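Local coordinates for putative sugar ABC transport system, substrate-binding protein (Bordetella parapertussis, PDB 5IX8) that probably binds a carbohydrate in the periplasm and delivers it to an ABC transporter, as solute-binding proteins of this family generally do, at residues A[31-34]-A[35-39]; A[93-97]-A[98-102]; A[123-126]-A[127-131]; A[206-209]-A[210-213]; A[239-243]-A[244-248]. All blocks are in the same frame, centred on the assembly; numbering follows the deposited sequence.

Contact 1 of 5, residues A[31-34]-A[35-39]; sequences KGIA and YGIVD
Ile33 and Ile37 lie side by side and point the same way, one turn apart on helix 28-43, the crossover helix of the beta-alpha-beta unit made with strands 17-22 and 47-53. This is a local i to i+4 contact inside a single regular helix. The methyl CG2 of Ile33 meets CD1 of Ile37 at 4.0 Å. Both isoleucines hold CG1 beside the backbone N and opposite the carbonyl carbon (chi1 of Ile37 -68°), a shared choice that keeps the two branches in step; in Ile37 it also lays CG1 against Ile33 O at 3.3 Å. Beyond this pair, Ile37 reaches Leu18 and Val20 of the sheet and Val262 of helix 254-270, so the two isoleucines belong to a buried face.

Tyr35 leaves the helix in another direction. Its CG swings away from its own N, toward the carbonyl side (chi1 170°), and the ring runs forward along the helix until CB of Asp39 stands 3.6 Å above one face, offset toward the rim. Farther out the ring meets Trp316 edge-to-face. Asp39 itself is gripped by salt bridges to Arg42, Arg43 and Arg259, which would offset its charge.

Regular backbone bonds carry this spacing: Tyr35 N to Lys31 O and Gly36 N to Gly32 O are both 2.8 Å, and Ile37 N follows to Ile33 O. Next, Val38 N donates to Ala34 O at 2.9 Å while the methyl CG2 of Val38 rests 3.3 Å from that same oxygen.

Contact 2 of 5, residues A[93-97]-A[98-102]; sequences ADLAR and SGIKT
Leu95 meets Ser98, Ile100 and Thr102 where a Schellman motif ends helix 89-97 and turns the chain into strand 101-105, the second half of the beta-alpha-beta unit begun by strand 77-80. Ser98 comes first. Its N donates to Leu95 O at 2.9 Å and more weakly to Asp94 O, so the amide is shared between two carbonyls of the last turn. With OG set beside its own backbone N (chi1 -70°), the hydroxyl lies on the side of Asp94 and shares water 1 with its OD1. Asp94 has further partners: OD1 forms a long salt bridge with Arg97 NH1, and OD2 is held by Gln68 and Lys71 of helix 60-73.

Gly99 follows with a positive phi of 78°, a value that favours glycine, and is the C-prime residue of the motif. Its N reaches Ala96 O at 3.0 Å from above the carbonyl plane. Next, Ile100 N closes the wider bond of the motif on Leu95 O, also at 3.0 Å. Leu95 O therefore takes two donors, Ser98 N and Ile100 N, which approach from opposite faces of its carbonyl plane. The Ile100 side chain continues the contact by setting CB 4.1 Å from CB of Leu95, an apolar link between helix end and strand, and Lys71 borders it from helix 60-73.

Lys101 enters the strand and turns outward, forming a salt bridge with Glu268. Thr102, buried beside Ala78 and Leu80, crosses Leu95 at a slant, with OG1 4.0 Å from Leu95 CD2.

Contact 3 of 5, residues A[123-126]-A[127-131]; sequences TLIG and KVLGK
A local contact along one helix joins Thr123 and Leu124 to Lys127 and Val128, within the first two turns of helix 122-135. The helix follows strand 116-119 of one sheet and packs against strands 227-231 and 246-250 of the other. Four successive i to i+4 backbone bonds establish its regularity, from Lys127 N to Thr123 O at 2.9 Å through to Gly130 N to Gly126 O.

On one flank, Thr123 and Lys127 lie alongside each other. The methyl CG2 of Thr123 touches CE of Lys127 at 4.0 Å, the lysine chain being extended beyond CG, and the ammonium continues to a salt bridge with Glu164 of helix 154-168. The aliphatic stem thus packs against the threonine while its ammonium pairs with the neighbouring helix.

Leu124 turns CG away from its own N (chi1 -176°), which carries CD1 forward to the next turn. There CD1 stands 4.0 Å from both CB of Lys127 and CG1 of Val128; the leucine crosses the lysine at about a right angle and the valine less steeply. Val128 is tightly seated: with CG1 beside N (chi1 -63°), CG2 falls between N and the carbonyl carbon and comes within 3.2 Å of Ile125 O.

On the inward side, Ile125 CG2 and Leu129 CD1 are 4.4 Å apart, a looser pair; Ile125 also meets Ser231 and Ala250, and Leu129 meets Leu229 and Ala248, of the two strands. A helix packed by its apolar face on a sheet in this way fits the alpha/beta domains of periplasmic binding proteins.

Contact 4 of 5, residues A[206-209]-A[210-213]; sequences TPVT and FLGI
Val208 O accepts Gly212 N at 3.0 Å and Thr209 O accepts Ile213 N at 2.9 Å, both bonds nearly straight (166° at the hydrogen), which marks the first turn of helix 209-221 with Val208 in the N-cap position. The loop before it folds back over that turn. Pro207 CD meets CD1 of Leu211 at 3.8 Å, and CG2 of Val208 comes to the same leucine at CG, 3.9 Å away. Thr206 approaches from another direction, its CB 3.8 Å from CB of Leu211.

This is the strand-to-helix junction after strand 201-205 in an alpha/beta domain, where a loop at the C-terminal end of a parallel strand leads into the next helix. The two threonine hydroxyls bond to strand 227-231 and the residue just after it: Thr206 OG1 bonds Thr230 OG1 and Leu229 O, whereas Thr209 OG1 bonds Ala232 O and Ser231 O. With OG1 beside its N (chi1 -46°), Thr209 sends CG2 toward Phe210, reaching CD1 at 4.2 Å. The Phe210 side chain lies about 5 Å from a bound 1,2-ethanediol. One turn on from Thr209, Ile213 CG1 rests 3.2 Å from Thr209 O.

Contact 5 of 5, residues A[239-243]-A[244-248]; sequences AMIRE and GRLLA. With SO4 (sulfate ion), chain D.
Leu246 faces Met240 and Ile241 across the end of helix 235-242, while Arg245 reaches out to a sulfate ion. From its CB, 3.7 Å from Met240 O, the arginine sets CG opposite its own N (chi1 173°) and then bends at chi2 and chi3, so that CG and CD curl round sulfate O2. NE donates to that O2 at 2.8 Å, almost straight at 171° and in the guanidinium plane, and NH2 donates to O3 at the same distance but less straight. NH1 turns to Arg224 O and Val226 O, which fixes the rotation of the group; Arg220 NE also binds the sulfate, probably from the crystallisation liquor.

A Schellman motif makes the bend: Gly244 N, at a positive phi of 88°, donates to Ile241 O and Arg245 N, weakly, to Met240 O; Leu246 N adds a straighter bond to that oxygen at 3.2 Å. It joins the helix to strand 246-250 of the beta-alpha-beta unit begun by strand 227-231. Leu246 CG lies 3.7 Å from CB of selenomethionine Met240, and its CB meets CG1 of Ile241, the side chains at about a right angle. Water 2 donates to both Ile241 O and Leu246 O, each at 2.7 Å.

How the contacts relate
From the N terminus, the five contacts follow in series, and none nests in or crosses another. Contact 1 lies within helix 28-43, and contact 2 ends helix 89-97 and leads into strand 101-105; both belong to the units around the sheet containing strand 17-22. Contacts 3, 4 and 5 gather about the second sheet. Contact 4 leads from strand 201-205 into helix 209-221 and contact 5 from helix 235-242 into strand 246-250. Contact 3 meets contact 5 where Leu129 CD2 packs 4.1 Å from Ala248 O, and contact 4 meets contact 5 through Ile213 CD1 and Met240 CE, also 4.1 Å apart. The centres of contacts 2 and 5 are 45 Å apart.

Contact 1 of 5, residues A[31-34]-A[35-39]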
loop_
_atom_site.group_PDB
_atom_site.type_symbol
_atom_site.label_atom_id
_atom_site.label_comp_id
_atom_site.label_asym_id
_atom_site.label_seq_id
_atom_site.Cartn_x
_atom_site.Cartn_y
_atom_site.Cartn_z
ATOM N N LYS A 31 -8.377 -3.309 1.437
ATOM C CA LYS A 31 -9.325 -4.349 1.832
ATOM C C LYS A 31 -8.604 -5.482 2.560
ATOM O O LYS A 31 -9.128 -6.038 3.530
ATOM C CB LYS A 31 -10.096 -4.863 0.596
ATOM C CG LYS A 31 -11.271 -5.746 0.961
ATOM C CD LYS A 31 -11.896 -6.459 -0.266
ATOM C CE LYS A 31 -12.325 -5.476 -1.281
ATOM N NZ LYS A 31 -12.915 -6.096 -2.508
ATOM N N GLY A 32 -7.386 -5.825 2.116
ATOM C CA GLY A 32 -6.562 -6.768 2.864
ATOM C C GLY A 32 -6.245 -6.301 4.275
ATOM O O GLY A 32 -6.318 -7.078 5.239
ATOM N N ILE A 33 -5.835 -5.043 4.420
ATOM C CA ILE A 33 -5.583 -4.526 5.759
ATOM C C ILE A 33 -6.825 -4.672 6.625
ATOM O O ILE A 33 -6.758 -5.167 7.764
ATOM C CB ILE A 33 -5.114 -3.065 5.697
ATOM C CG1 ILE A 33 -3.806 -2.965 4.916
ATOM C CG2 ILE A 33 -5.021 -2.515 7.113
ATOM C CD1 ILE A 33 -3.374 -1.537 4.704
ATOM N N ALA A 34 -7.984 -4.277 6.086
ATOM C CA ALA A 34 -9.233 -4.366 6.845
ATOM C C ALA A 34 -9.553 -5.810 7.216
ATOM O O ALA A 34 -9.904 -6.085 8.365
ATOM C CB ALA A 34 -10.394 -3.752 6.062
ATOM N N TYR A 35 -9.391 -6.747 6.264
ATOM C CA TYR A 35 -9.584 -8.166 6.568
ATOM C C TYR A 35 -8.617 -8.637 7.665
ATOM O O TYR A 35 -9.012 -9.357 8.594
ATOM C CB TYR A 35 -9.403 -9.021 5.307
ATOM C CG TYR A 35 -9.362 -10.474 5.680
ATOM C CD1 TYR A 35 -10.528 -11.132 6.080
ATOM C CD2 TYR A 35 -8.153 -11.183 5.693
ATOM C CE1 TYR A 35 -10.475 -12.457 6.495
ATOM C CE2 TYR A 35 -8.098 -12.510 6.102
ATOM C CZ TYR A 35 -9.283 -13.142 6.488
ATOM O OH TYR A 35 -9.294 -14.468 6.875
ATOM N N GLY A 36 -7.331 -8.274 7.551
ATOM C CA GLY A 36 -6.361 -8.719 8.552
ATOM C C GLY A 36 -6.713 -8.206 9.928
ATOM O O GLY A 36 -6.611 -8.936 10.921
ATOM N N ILE A 37 -7.185 -6.954 10.005
ATOM C CA ILE A 37 -7.601 -6.424 11.304
ATOM C C ILE A 37 -8.800 -7.197 11.848
ATOM O O ILE A 37 -8.821 -7.615 13.016
ATOM C CB ILE A 37 -7.919 -4.923 11.190
ATOM C CG1 ILE A 37 -6.619 -4.144 10.903
ATOM C CG2 ILE A 37 -8.564 -4.425 12.489
ATOM C CD1 ILE A 37 -6.890 -2.648 10.642
ATOM N N VAL A 38 -9.839 -7.346 11.027
ATOM C CA VAL A 38 -11.079 -7.994 11.485
ATOM C C VAL A 38 -10.829 -9.450 11.867
ATOM O O VAL A 38 -11.269 -9.935 12.928
ATOM C CB VAL A 38 -12.148 -7.871 10.389
ATOM C CG1 VAL A 38 -13.341 -8.781 10.720
ATOM C CG2 VAL A 38 -12.567 -6.423 10.270
ATOM N N ASP A 39 -10.111 -10.180 11.018
ATOM C CA ASP A 39 -9.896 -11.583 11.323
ATOM C C ASP A 39 -8.947 -11.773 12.505
ATOM O O ASP A 39 -9.123 -12.699 13.304
ATOM C CB ASP A 39 -9.371 -12.322 10.098
ATOM C CG ASP A 39 -9.290 -13.790 10.358
ATOM O OD1 ASP A 39 -10.383 -14.398 10.492
ATOM O OD2 ASP A 39 -8.160 -14.320 10.475
#

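Contact 2 of 5, residues A[93-97]-A[98-102]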
loop_
_atom_site.group_PDB
_atom_site.type_symbol
_atom_site.label_atom_id
_atom_site.label_comp_id
_atom_site.label_asym_id
_atom_site.label_seq_id
_atom_site.Cartn_x
_atom_site.Cartn_y
_atom_site.Cartn_z
ATOM N N ALA A 93 -4.018 14.918 16.740
ATOM C CA ALA A 93 -3.746 15.559 18.014
ATOM C C ALA A 93 -5.006 15.639 18.868
ATOM O O ALA A 93 -4.956 15.437 20.088
ATOM C CB ALA A 93 -3.183 16.949 17.751
ATOM N N ASP A 94 -6.140 15.926 18.237
ATOM C CA ASP A 94 -7.410 16.012 18.951
ATOM C C ASP A 94 -7.833 14.659 19.512
ATOM O O ASP A 94 -8.301 14.565 20.657
ATOM C CB ASP A 94 -8.473 16.546 18.001
ATOM C CG ASP A 94 -9.835 16.646 18.652
ATOM O OD1 ASP A 94 -9.923 17.151 19.795
ATOM O OD2 ASP A 94 -10.823 16.245 18.022
ATOM N N LEU A 95 -7.680 13.594 18.720
ATOM C CA LEU A 95 -7.968 12.269 19.255
ATOM C C LEU A 95 -7.064 11.953 20.436
ATOM O O LEU A 95 -7.531 11.439 21.459
ATOM C CB LEU A 95 -7.832 11.222 18.154
ATOM C CG LEU A 95 -9.155 10.914 17.448
ATOM C CD1 LEU A 95 -9.888 12.140 16.960
ATOM C CD2 LEU A 95 -8.846 9.960 16.277
ATOM N N ALA A 96 -5.767 12.279 20.327
ATOM C CA ALA A 96 -4.842 11.956 21.410
ATOM C C ALA A 96 -5.210 12.694 22.693
ATOM O O ALA A 96 -5.043 12.145 23.789
ATOM C CB ALA A 96 -3.399 12.275 21.001
ATOM N N ARG A 97 -5.707 13.940 22.585
ATOM C CA ARG A 97 -6.104 14.640 23.796
ATOM C C ARG A 97 -7.276 13.953 24.465
ATOM O O ARG A 97 -7.458 14.113 25.672
ATOM C CB ARG A 97 -6.452 16.109 23.499
ATOM C CG ARG A 97 -5.229 16.959 23.095
ATOM C CD ARG A 97 -5.550 18.459 23.056
ATOM N NE ARG A 97 -6.539 18.788 22.028
ATOM C CZ ARG A 97 -6.250 19.132 20.768
ATOM N NH1 ARG A 97 -7.228 19.422 19.924
ATOM N NH2 ARG A 97 -4.996 19.180 20.346
ATOM N N SER A 98 -8.055 13.179 23.710
ATOM C CA SER A 98 -9.162 12.400 24.249
ATOM C C SER A 98 -8.750 10.995 24.669
ATOM O O SER A 98 -9.623 10.157 24.940
ATOM C CB SER A 98 -10.286 12.311 23.224
ATOM O OG SER A 98 -10.917 13.575 23.078
ATOM N N GLY A 99 -7.454 10.716 24.743
ATOM C CA GLY A 99 -6.983 9.386 25.083
ATOM C C GLY A 99 -7.037 8.359 23.973
ATOM O O GLY A 99 -6.863 7.161 24.250
ATOM N N ILE A 100 -7.249 8.772 22.726
ATOM C CA ILE A 100 -7.334 7.860 21.592
ATOM C C ILE A 100 -6.069 7.999 20.771
ATOM O O ILE A 100 -5.809 9.064 20.203
ATOM C CB ILE A 100 -8.563 8.146 20.727
ATOM C CG1 ILE A 100 -9.832 7.977 21.574
ATOM C CG2 ILE A 100 -8.584 7.206 19.507
ATOM C CD1 ILE A 100 -11.096 8.315 20.833
ATOM N N LYS A 101 -5.298 6.921 20.693
ATOM C CA LYS A 101 -4.073 6.889 19.907
ATOM C C LYS A 101 -4.411 6.480 18.478
ATOM O O LYS A 101 -5.403 5.781 18.230
ATOM C CB LYS A 101 -3.059 5.913 20.523
ATOM C CG LYS A 101 -2.613 6.386 21.866
ATOM C CD LYS A 101 -1.587 5.452 22.485
ATOM C CE LYS A 101 -1.155 5.987 23.852
ATOM N NZ LYS A 101 0.135 5.372 24.242
ATOM N N THR A 102 -3.607 6.951 17.532
ATOM C CA THR A 102 -3.849 6.695 16.120
ATOM C C THR A 102 -2.714 5.841 15.575
ATOM O O THR A 102 -1.535 6.135 15.811
ATOM C CB THR A 102 -3.971 8.001 15.317
ATOM O OG1 THR A 102 -5.096 8.736 15.805
ATOM C CG2 THR A 102 -4.257 7.679 13.861
HETATM O O HOH W 1 -10.042 15.955 22.236
#

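Contact 3 of 5, residues A[123-126]-A[127-131]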
loop_
_atom_site.group_PDB
_atom_site.type_symbol
_atom_site.label_atom_id
_atom_site.label_comp_id
_atom_site.label_asym_id
_atom_site.label_seq_id
_atom_site.Cartn_x
_atom_site.Cartn_y
_atom_site.Cartn_z
ATOM N N THR A 123 10.067 3.606 -0.771
ATOM C CA THR A 123 11.243 3.751 -1.622
ATOM C C THR A 123 11.778 2.389 -2.065
ATOM O O THR A 123 12.199 2.221 -3.230
ATOM C CB THR A 123 12.332 4.535 -0.891
ATOM O OG1 THR A 123 11.798 5.796 -0.479
ATOM C CG2 THR A 123 13.518 4.759 -1.831
ATOM N N LEU A 124 11.768 1.405 -1.159
ATOM C CA LEU A 124 12.342 0.101 -1.487
ATOM C C LEU A 124 11.428 -0.683 -2.431
ATOM O O LEU A 124 11.912 -1.480 -3.248
ATOM C CB LEU A 124 12.621 -0.678 -0.209
ATOM C CG LEU A 124 13.317 -2.024 -0.356
ATOM C CD1 LEU A 124 14.605 -1.946 -1.169
ATOM C CD2 LEU A 124 13.616 -2.513 1.052
ATOM N N ILE A 125 10.115 -0.450 -2.356
ATOM C CA ILE A 125 9.218 -1.004 -3.364
ATOM C C ILE A 125 9.666 -0.552 -4.757
ATOM O O ILE A 125 9.757 -1.352 -5.699
ATOM C CB ILE A 125 7.762 -0.582 -3.071
ATOM C CG1 ILE A 125 7.229 -1.365 -1.864
ATOM C CG2 ILE A 125 6.895 -0.827 -4.303
ATOM C CD1 ILE A 125 5.822 -0.993 -1.487
ATOM N N GLY A 126 9.978 0.743 -4.899
ATOM C CA GLY A 126 10.455 1.239 -6.178
ATOM C C GLY A 126 11.801 0.652 -6.552
ATOM O O GLY A 126 12.021 0.272 -7.698
ATOM N N LYS A 127 12.713 0.556 -5.588
ATOM C CA LYS A 127 14.023 -0.037 -5.865
ATOM C C LYS A 127 13.913 -1.486 -6.336
ATOM O O LYS A 127 14.632 -1.893 -7.253
ATOM C CB LYS A 127 14.899 0.048 -4.615
ATOM C CG LYS A 127 15.282 1.503 -4.281
ATOM C CD LYS A 127 16.428 1.511 -3.318
ATOM C CE LYS A 127 16.856 2.891 -2.933
ATOM N NZ LYS A 127 18.143 2.771 -2.132
ATOM N N VAL A 128 13.048 -2.299 -5.713
ATOM C CA VAL A 128 13.007 -3.708 -6.137
ATOM C C VAL A 128 12.374 -3.838 -7.527
ATOM O O VAL A 128 12.753 -4.724 -8.311
ATOM C CB VAL A 128 12.309 -4.610 -5.094
ATOM C CG1 VAL A 128 13.108 -4.612 -3.779
ATOM C CG2 VAL A 128 10.878 -4.204 -4.869
ATOM N N LEU A 129 11.450 -2.948 -7.884
ATOM C CA LEU A 129 10.945 -2.953 -9.258
ATOM C C LEU A 129 12.020 -2.473 -10.226
ATOM O O LEU A 129 12.115 -2.963 -11.363
ATOM C CB LEU A 129 9.697 -2.079 -9.359
ATOM C CG LEU A 129 8.472 -2.660 -8.657
ATOM C CD1 LEU A 129 7.303 -1.664 -8.648
ATOM C CD2 LEU A 129 8.028 -4.027 -9.235
ATOM N N GLY A 130 12.834 -1.511 -9.799
ATOM C CA GLY A 130 13.984 -1.124 -10.598
ATOM C C GLY A 130 14.930 -2.280 -10.872
ATOM O O GLY A 130 15.433 -2.434 -11.995
ATOM N N LYS A 131 15.186 -3.110 -9.859
ATOM C CA LYS A 131 16.051 -4.262 -10.077
ATOM C C LYS A 131 15.424 -5.236 -11.057
ATOM O O LYS A 131 16.112 -5.777 -11.933
ATOM C CB LYS A 131 16.356 -4.956 -8.752
ATOM C CG LYS A 131 17.186 -6.260 -8.931
ATOM C CD LYS A 131 17.429 -6.942 -7.587
ATOM C CE LYS A 131 17.901 -8.391 -7.723
ATOM N NZ LYS A 131 19.112 -8.487 -8.600
#

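Contact 4 of 5, residues A[206-209]-A[210-213]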
loop_
_atom_site.group_PDB
_atom_site.type_symbol
_atom_site.label_atom_id
_atom_site.label_comp_id
_atom_site.label_asym_id
_atom_site.label_seq_id
_atom_site.Cartn_x
_atom_site.Cartn_y
_atom_site.Cartn_z
ATOM N N THR A 206 4.363 1.586 -13.159
ATOM C CA THR A 206 3.206 2.081 -12.416
ATOM C C THR A 206 3.385 1.704 -10.954
ATOM O O THR A 206 3.981 0.651 -10.647
ATOM C CB THR A 206 1.868 1.471 -12.904
ATOM O OG1 THR A 206 1.824 0.074 -12.547
ATOM C CG2 THR A 206 1.657 1.647 -14.429
ATOM N N PRO A 207 2.833 2.496 -10.029
ATOM C CA PRO A 207 3.044 2.195 -8.613
ATOM C C PRO A 207 1.973 1.355 -7.964
ATOM O O PRO A 207 2.212 0.924 -6.829
ATOM C CB PRO A 207 3.076 3.595 -7.976
ATOM C CG PRO A 207 1.997 4.372 -8.809
ATOM C CD PRO A 207 2.375 3.885 -10.225
ATOM N N VAL A 208 0.811 1.135 -8.604
ATOM C CA VAL A 208 -0.329 0.492 -7.943
ATOM C C VAL A 208 -1.145 -0.299 -8.949
ATOM O O VAL A 208 -1.155 -0.003 -10.150
ATOM C CB VAL A 208 -1.273 1.495 -7.234
ATOM C CG1 VAL A 208 -0.553 2.307 -6.226
ATOM C CG2 VAL A 208 -1.953 2.417 -8.260
ATOM N N THR A 209 -1.862 -1.301 -8.424
ATOM C CA THR A 209 -2.685 -2.242 -9.177
ATOM C C THR A 209 -3.464 -1.622 -10.327
ATOM O O THR A 209 -3.330 -2.039 -11.478
ATOM C CB THR A 209 -3.692 -2.925 -8.239
ATOM O OG1 THR A 209 -3.049 -3.358 -7.039
ATOM C CG2 THR A 209 -4.325 -4.102 -8.949
ATOM N N PHE A 210 -4.329 -0.654 -10.033
ATOM C CA PHE A 210 -5.236 -0.193 -11.086
ATOM C C PHE A 210 -4.509 0.572 -12.177
ATOM O O PHE A 210 -4.970 0.573 -13.322
ATOM C CB PHE A 210 -6.338 0.698 -10.520
ATOM C CG PHE A 210 -7.291 -0.022 -9.646
ATOM C CD1 PHE A 210 -7.397 -1.408 -9.706
ATOM C CD2 PHE A 210 -8.097 0.676 -8.770
ATOM C CE1 PHE A 210 -8.310 -2.087 -8.878
ATOM C CE2 PHE A 210 -8.991 0.004 -7.944
ATOM C CZ PHE A 210 -9.106 -1.370 -8.013
ATOM N N LEU A 211 -3.421 1.278 -11.841
ATOM C CA LEU A 211 -2.644 1.925 -12.901
ATOM C C LEU A 211 -1.963 0.875 -13.766
ATOM O O LEU A 211 -1.933 1.006 -14.987
ATOM C CB LEU A 211 -1.631 2.921 -12.320
ATOM C CG LEU A 211 -2.222 4.204 -11.731
ATOM C CD1 LEU A 211 -1.104 5.015 -11.068
ATOM C CD2 LEU A 211 -2.957 5.027 -12.791
ATOM N N GLY A 212 -1.463 -0.205 -13.156
ATOM C CA GLY A 212 -0.919 -1.301 -13.948
ATOM C C GLY A 212 -1.950 -1.958 -14.859
ATOM O O GLY A 212 -1.655 -2.260 -16.015
ATOM N N ILE A 213 -3.157 -2.233 -14.341
ATOM C CA ILE A 213 -4.227 -2.795 -15.177
ATOM C C ILE A 213 -4.555 -1.851 -16.326
ATOM O O ILE A 213 -4.726 -2.275 -17.475
ATOM C CB ILE A 213 -5.495 -3.079 -14.341
ATOM C CG1 ILE A 213 -5.206 -4.033 -13.171
ATOM C CG2 ILE A 213 -6.670 -3.622 -15.245
ATOM C CD1 ILE A 213 -4.920 -5.433 -13.578
#

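Contact 5 of 5, residues A[239-243]-A[244-248]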
loop_
_atom_site.group_PDB
_atom_site.type_symbol
_atom_site.label_atom_id
_atom_site.label_comp_id
_atom_site.label_asym_id
_atom_site.label_seq_id
_atom_site.Cartn_x
_atom_site.Cartn_y
_atom_site.Cartn_z
ATOM N N ALA A 239 -2.031 -14.584 -14.377
ATOM C CA ALA A 239 -1.951 -14.969 -15.787
ATOM C C ALA A 239 -1.131 -13.956 -16.589
ATOM O O ALA A 239 -0.380 -14.332 -17.496
ATOM C CB ALA A 239 -3.366 -15.119 -16.368
HETATM N N MSE A 240 -1.237 -12.674 -16.252
HETATM C CA MSE A 240 -0.500 -11.632 -16.949
HETATM C C MSE A 240 1.003 -11.779 -16.751
HETATM O O MSE A 240 1.773 -11.477 -17.660
HETATM C CB MSE A 240 -0.951 -10.239 -16.465
HETATM C CG MSE A 240 -2.425 -9.934 -16.710
HETATM SE SE MSE A 240 -2.896 -8.113 -16.089
HETATM C CE MSE A 240 -4.713 -7.969 -16.786
ATOM N N ILE A 241 1.419 -12.209 -15.550
ATOM C CA ILE A 241 2.830 -12.518 -15.320
ATOM C C ILE A 241 3.261 -13.714 -16.163
ATOM O O ILE A 241 4.300 -13.686 -16.839
ATOM C CB ILE A 241 3.078 -12.768 -13.825
ATOM C CG1 ILE A 241 2.895 -11.481 -13.027
ATOM C CG2 ILE A 241 4.459 -13.338 -13.599
ATOM C CD1 ILE A 241 3.065 -11.694 -11.519
ATOM N N ARG A 242 2.466 -14.788 -16.147
ATOM C CA ARG A 242 2.845 -15.972 -16.909
ATOM C C ARG A 242 2.908 -15.683 -18.403
ATOM O O ARG A 242 3.758 -16.234 -19.113
ATOM C CB ARG A 242 1.863 -17.104 -16.634
ATOM C CG ARG A 242 1.931 -17.678 -15.236
ATOM C CD ARG A 242 1.159 -18.998 -15.116
ATOM N NE ARG A 242 0.907 -19.271 -13.706
ATOM C CZ ARG A 242 -0.207 -18.907 -13.088
ATOM N NH1 ARG A 242 -1.176 -18.310 -13.779
ATOM N NH2 ARG A 242 -0.364 -19.153 -11.794
ATOM N N GLU A 243 1.991 -14.865 -18.903
ATOM C CA GLU A 243 1.918 -14.522 -20.321
ATOM C C GLU A 243 2.943 -13.478 -20.733
ATOM O O GLU A 243 3.022 -13.148 -21.927
ATOM C CB GLU A 243 0.511 -14.024 -20.661
ATOM C CG GLU A 243 -0.534 -15.113 -20.661
ATOM C CD GLU A 243 -1.952 -14.614 -20.404
ATOM O OE1 GLU A 243 -2.204 -13.380 -20.479
ATOM O OE2 GLU A 243 -2.819 -15.477 -20.118
ATOM N N GLY A 244 3.705 -12.940 -19.777
ATOM C CA GLY A 244 4.772 -12.002 -20.045
ATOM C C GLY A 244 4.370 -10.546 -20.086
ATOM O O GLY A 244 5.227 -9.694 -20.342
ATOM N N ARG A 245 3.104 -10.223 -19.854
ATOM C CA ARG A 245 2.673 -8.829 -19.971
ATOM C C ARG A 245 3.084 -7.996 -18.755
ATOM O O ARG A 245 3.438 -6.815 -18.899
ATOM C CB ARG A 245 1.165 -8.775 -20.170
ATOM C CG ARG A 245 0.601 -7.379 -20.130
ATOM C CD ARG A 245 1.094 -6.507 -21.296
ATOM N NE ARG A 245 0.449 -6.870 -22.568
ATOM C CZ ARG A 245 0.737 -6.308 -23.741
ATOM N NH1 ARG A 245 1.685 -5.375 -23.827
ATOM N NH2 ARG A 245 0.086 -6.690 -24.833
ATOM N N LEU A 246 3.045 -8.593 -17.558
ATOM C CA LEU A 246 3.571 -7.976 -16.344
ATOM C C LEU A 246 4.936 -8.585 -16.068
ATOM O O LEU A 246 5.056 -9.807 -15.901
ATOM C CB LEU A 246 2.654 -8.190 -15.135
ATOM C CG LEU A 246 1.260 -7.546 -15.125
ATOM C CD1 LEU A 246 0.533 -7.894 -13.801
ATOM C CD2 LEU A 246 1.296 -6.031 -15.348
ATOM N N LEU A 247 5.961 -7.735 -16.030
ATOM C CA LEU A 247 7.315 -8.214 -15.761
ATOM C C LEU A 247 7.486 -8.574 -14.301
ATOM O O LEU A 247 8.129 -9.580 -13.966
ATOM C CB LEU A 247 8.325 -7.137 -16.148
ATOM C CG LEU A 247 9.792 -7.380 -15.797
ATOM C CD1 LEU A 247 10.332 -8.638 -16.473
ATOM C CD2 LEU A 247 10.619 -6.142 -16.154
ATOM N N ALA A 248 6.911 -7.765 -13.423
ATOM C CA ALA A 248 7.081 -7.936 -11.996
ATOM C C ALA A 248 5.995 -7.159 -11.290
ATOM O O ALA A 248 5.576 -6.079 -11.745
ATOM C CB ALA A 248 8.458 -7.437 -11.534
HETATM S S SO4 D . -1.577 -9.778 -23.602
HETATM O O1 SO4 D . -0.746 -10.840 -23.065
HETATM O O2 SO4 D . -1.689 -8.697 -22.617
HETATM O O3 SO4 D . -0.974 -9.261 -24.828
HETATM O O4 SO4 D . -2.889 -10.344 -23.893
HETATM O O HOH W 2 6.404 -11.946 -16.800
#